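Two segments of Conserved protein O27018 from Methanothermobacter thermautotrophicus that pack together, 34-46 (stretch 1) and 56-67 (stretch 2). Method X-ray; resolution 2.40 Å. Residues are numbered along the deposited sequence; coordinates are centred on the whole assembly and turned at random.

Stretch 1, residues 34-46: EREKLLISVACSV
Stretch 2 56-67: RHAEEALEAGIT

Stretch 1 is helical throughout, with phi/psi near -63/-42 and i to i+4 backbone hydrogen bonds from Leu38 N to Glu34 O (3.0 Å) through Val46 N to Val42 O (3.1 Å). Stretch 2 begins inside a second helix. The axes approach to 8.6 Å and their N-to-C directions differ by 158°, nearly antiparallel, so the register runs backwards: CA of His57 lies 5.5 Å from CA of Val42, CA of Ala61 5.6 Å from CA of Leu38, and CA of Ile66 7.7 Å from CA of Arg35. No hydrogen bond crosses between the stretches; van der Waals packing, burying 472 Å² in total, joins them.

Arg56 (chi1 t) lies off the contact, and its NH2 forms a salt bridge to Glu60 OE1 at 3.1 Å that includes a weak hydrogen bond (angle 134°). His57 points toward stretch 1 with chi1 m and chi2 -59°. Ser41 CB sits over one face of the His57 ring, 4.1 Å from its centroid and 24° off the normal, a CH-pi contact. At the ring edge, Ser45 OG comes to 3.1 Å from His57 CD2. The serines are small enough for this close approach, and both, chi1 m, satisfy their hydroxyls on their own helix: Ser41 OG donates to Lys37 O (2.8 Å) and Ser45 OG to Ser41 O (2.6 Å). His57 ND1 makes a weak bond to Glu60 OE1 (3.4 Å).

Val42, chi1 t, places CG2 3.6 Å from His57 O and 3.8 Å from Ala58 N, packing directly on the backbone. Glu60 (chi1 m, chi2 t) flanks the contact, its CB 4.3 Å from Leu38 CD2. Ala61 points toward stretch 1, its CB 4.3 Å from both Leu38 CB and Val42 CG2; its short side chain accompanies the close backbone approach here.

A type I turn spans Leu62 to Gly65, closed by Gly65 N to Leu62 O (2.9 Å). Ala64 CB lies 3.4 Å from Leu38 CD1, with Leu38 in the m,t rotamer. Gly65 leaves helical geometry at phi/psi 93/11, completing a Schellman motif with Ile66 N bonded to Ala61 O (2.9 Å); a CB there would jam against the preceding carbonyl oxygen.

The chain then extends at Ile66 (-90/133; chi1 m, chi2 t), whose buried side chain turns back toward stretch 1. Ile66 CD1 lies 3.9 Å from both Leu38 CB and Arg35 O, while Ile66 CG2 is 4.0 Å from Leu39 CD2. Thr67, chi1 t, stands outside the contact and caps the following helix.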

# COMPACT_ATOMS: atom_id res chain seq x y z
N GLU D 34 -26.12 8.93 -4.16
CA GLU D 34 -25.80 7.51 -4.28
C GLU D 34 -24.86 7.27 -5.47
O GLU D 34 -23.99 6.41 -5.44
CB GLU D 34 -27.09 6.72 -4.48
CG GLU D 34 -26.92 5.21 -4.39
CD GLU D 34 -28.11 4.46 -4.97
OE1 GLU D 34 -28.28 3.26 -4.64
OE2 GLU D 34 -28.88 5.06 -5.75
N ARG D 35 -25.06 8.04 -6.53
CA ARG D 35 -24.23 7.90 -7.72
C ARG D 35 -22.77 8.20 -7.39
O ARG D 35 -21.87 7.43 -7.73
CB ARG D 35 -24.73 8.85 -8.81
CG ARG D 35 -23.85 8.91 -10.03
CD ARG D 35 -24.43 9.86 -11.06
NE ARG D 35 -23.47 10.16 -12.12
CZ ARG D 35 -23.19 9.37 -13.14
NH1 ARG D 35 -22.29 9.75 -14.04
NH2 ARG D 35 -23.83 8.22 -13.29
N GLU D 36 -22.54 9.33 -6.73
CA GLU D 36 -21.19 9.74 -6.38
C GLU D 36 -20.50 8.75 -5.45
O GLU D 36 -19.35 8.38 -5.67
CB GLU D 36 -21.24 11.15 -5.79
CG GLU D 36 -21.94 12.13 -6.73
CD GLU D 36 -22.27 13.46 -6.08
OE1 GLU D 36 -22.74 13.47 -4.92
OE2 GLU D 36 -22.08 14.51 -6.75
N LYS D 37 -21.21 8.30 -4.42
CA LYS D 37 -20.65 7.33 -3.48
C LYS D 37 -20.31 5.99 -4.15
O LYS D 37 -19.35 5.33 -3.77
CB LYS D 37 -21.61 7.12 -2.31
CG LYS D 37 -21.70 8.35 -1.40
CD LYS D 37 -22.87 8.25 -0.41
CE LYS D 37 -24.21 8.34 -1.14
NZ LYS D 37 -25.35 8.34 -0.20
N LEU D 38 -21.08 5.61 -5.16
CA LEU D 38 -20.83 4.36 -5.88
C LEU D 38 -19.56 4.49 -6.72
O LEU D 38 -18.70 3.61 -6.69
CB LEU D 38 -22.02 3.99 -6.77
CG LEU D 38 -23.26 3.47 -6.02
CD1 LEU D 38 -24.43 3.36 -6.98
CD2 LEU D 38 -22.96 2.12 -5.39
N LEU D 39 -19.46 5.57 -7.49
CA LEU D 39 -18.27 5.80 -8.30
C LEU D 39 -17.04 5.88 -7.38
O LEU D 39 -16.00 5.29 -7.65
CB LEU D 39 -18.41 7.10 -9.09
CG LEU D 39 -19.45 7.13 -10.21
CD1 LEU D 39 -19.82 8.56 -10.51
CD2 LEU D 39 -18.90 6.41 -11.46
N ILE D 40 -17.18 6.62 -6.28
CA ILE D 40 -16.07 6.76 -5.35
C ILE D 40 -15.63 5.41 -4.78
O ILE D 40 -14.44 5.15 -4.66
CB ILE D 40 -16.44 7.74 -4.22
CG1 ILE D 40 -16.57 9.15 -4.79
CG2 ILE D 40 -15.37 7.75 -3.13
CD1 ILE D 40 -17.19 10.11 -3.83
N SER D 41 -16.60 4.54 -4.46
CA SER D 41 -16.31 3.22 -3.91
C SER D 41 -15.53 2.36 -4.88
O SER D 41 -14.65 1.59 -4.49
CB SER D 41 -17.59 2.45 -3.57
OG SER D 41 -18.28 3.05 -2.50
N VAL D 42 -15.86 2.48 -6.16
CA VAL D 42 -15.17 1.69 -7.15
C VAL D 42 -13.75 2.22 -7.34
O VAL D 42 -12.79 1.46 -7.22
CB VAL D 42 -15.93 1.71 -8.50
CG1 VAL D 42 -15.09 1.05 -9.59
CG2 VAL D 42 -17.26 0.98 -8.34
N ALA D 43 -13.63 3.52 -7.60
CA ALA D 43 -12.32 4.14 -7.80
C ALA D 43 -11.37 3.89 -6.63
O ALA D 43 -10.18 3.66 -6.83
CB ALA D 43 -12.49 5.62 -8.04
N CYS D 44 -11.89 3.94 -5.40
CA CYS D 44 -11.07 3.70 -4.21
C CYS D 44 -10.64 2.24 -4.10
O CYS D 44 -9.54 1.94 -3.64
CB CYS D 44 -11.82 4.10 -2.95
SG CYS D 44 -11.76 5.86 -2.59
N SER D 45 -11.53 1.34 -4.52
CA SER D 45 -11.24 -0.10 -4.49
C SER D 45 -10.05 -0.36 -5.40
O SER D 45 -9.19 -1.19 -5.09
CB SER D 45 -12.43 -0.91 -5.00
OG SER D 45 -13.57 -0.71 -4.20
N VAL D 46 -10.03 0.36 -6.52
CA VAL D 46 -8.99 0.23 -7.51
C VAL D 46 -7.67 0.83 -7.02
O VAL D 46 -6.61 0.23 -7.20
CB VAL D 46 -9.41 0.91 -8.85
CG1 VAL D 46 -8.23 1.03 -9.81
CG2 VAL D 46 -10.52 0.09 -9.50
N ARG D 56 -17.14 -6.28 -6.43
CA ARG D 56 -18.31 -6.09 -5.58
C ARG D 56 -18.94 -4.70 -5.75
O ARG D 56 -20.14 -4.58 -6.00
CB ARG D 56 -17.90 -6.34 -4.12
CG ARG D 56 -19.04 -6.50 -3.13
CD ARG D 56 -19.36 -5.20 -2.41
NE ARG D 56 -19.56 -5.42 -0.97
CZ ARG D 56 -19.98 -4.49 -0.12
NH1 ARG D 56 -20.12 -4.79 1.17
NH2 ARG D 56 -20.27 -3.27 -0.55
N HIS D 57 -18.14 -3.64 -5.62
CA HIS D 57 -18.69 -2.30 -5.77
C HIS D 57 -19.07 -2.00 -7.22
O HIS D 57 -19.97 -1.22 -7.48
CB HIS D 57 -17.70 -1.27 -5.23
CG HIS D 57 -17.44 -1.42 -3.76
ND1 HIS D 57 -18.45 -1.34 -2.82
CD2 HIS D 57 -16.32 -1.70 -3.07
CE1 HIS D 57 -17.96 -1.56 -1.62
NE2 HIS D 57 -16.66 -1.79 -1.74
N ALA D 58 -18.40 -2.65 -8.16
CA ALA D 58 -18.73 -2.44 -9.57
C ALA D 58 -20.14 -2.97 -9.83
O ALA D 58 -20.94 -2.35 -10.53
CB ALA D 58 -17.73 -3.16 -10.46
N GLU D 59 -20.45 -4.13 -9.25
CA GLU D 59 -21.77 -4.72 -9.45
C GLU D 59 -22.88 -3.84 -8.89
O GLU D 59 -23.88 -3.59 -9.59
CB GLU D 59 -21.82 -6.10 -8.81
CG GLU D 59 -21.56 -7.20 -9.81
CD GLU D 59 -22.47 -7.09 -11.03
OE1 GLU D 59 -23.71 -7.12 -10.86
OE2 GLU D 59 -21.95 -6.97 -12.15
N GLU D 60 -22.72 -3.37 -7.66
CA GLU D 60 -23.73 -2.51 -7.05
C GLU D 60 -23.87 -1.24 -7.87
O GLU D 60 -24.94 -0.65 -7.94
CB GLU D 60 -23.36 -2.19 -5.61
CG GLU D 60 -23.23 -3.45 -4.76
CD GLU D 60 -22.71 -3.19 -3.36
OE1 GLU D 60 -21.67 -2.50 -3.23
OE2 GLU D 60 -23.33 -3.69 -2.40
N ALA D 61 -22.77 -0.81 -8.50
CA ALA D 61 -22.80 0.39 -9.32
C ALA D 61 -23.54 0.11 -10.63
O ALA D 61 -24.25 0.97 -11.16
CB ALA D 61 -21.37 0.86 -9.61
N LEU D 62 -23.35 -1.10 -11.16
CA LEU D 62 -24.02 -1.51 -12.39
C LEU D 62 -25.50 -1.74 -12.10
O LEU D 62 -26.36 -1.33 -12.88
CB LEU D 62 -23.40 -2.80 -12.93
CG LEU D 62 -22.36 -2.70 -14.04
CD1 LEU D 62 -21.61 -1.40 -13.94
CD2 LEU D 62 -21.41 -3.89 -13.94
N GLU D 63 -25.79 -2.38 -10.98
CA GLU D 63 -27.16 -2.65 -10.60
C GLU D 63 -27.88 -1.36 -10.21
O GLU D 63 -29.09 -1.34 -9.98
CB GLU D 63 -27.18 -3.67 -9.45
CG GLU D 63 -26.45 -4.95 -9.84
CD GLU D 63 -26.50 -6.03 -8.78
OE1 GLU D 63 -26.16 -5.74 -7.62
OE2 GLU D 63 -26.86 -7.18 -9.13
N ALA D 64 -27.11 -0.27 -10.18
CA ALA D 64 -27.64 1.05 -9.85
C ALA D 64 -27.77 1.88 -11.12
O ALA D 64 -28.15 3.05 -11.07
CB ALA D 64 -26.73 1.75 -8.85
N GLY D 65 -27.41 1.28 -12.25
CA GLY D 65 -27.54 1.99 -13.51
C GLY D 65 -26.33 2.74 -14.01
O GLY D 65 -26.44 3.51 -14.96
N ILE D 66 -25.18 2.53 -13.39
CA ILE D 66 -23.97 3.20 -13.84
C ILE D 66 -23.29 2.32 -14.89
O ILE D 66 -23.15 1.11 -14.71
CB ILE D 66 -23.01 3.45 -12.65
CG1 ILE D 66 -23.71 4.34 -11.62
CG2 ILE D 66 -21.72 4.11 -13.13
CD1 ILE D 66 -22.86 4.75 -10.45
N THR D 67 -22.88 2.93 -16.00
CA THR D 67 -22.23 2.19 -17.09
C THR D 67 -20.77 1.85 -16.80
O THR D 67 -20.14 2.46 -15.93
CB THR D 67 -22.25 2.99 -18.40
OG1 THR D 67 -21.64 2.23 -19.44
CG2 THR D 67 -21.49 4.29 -18.24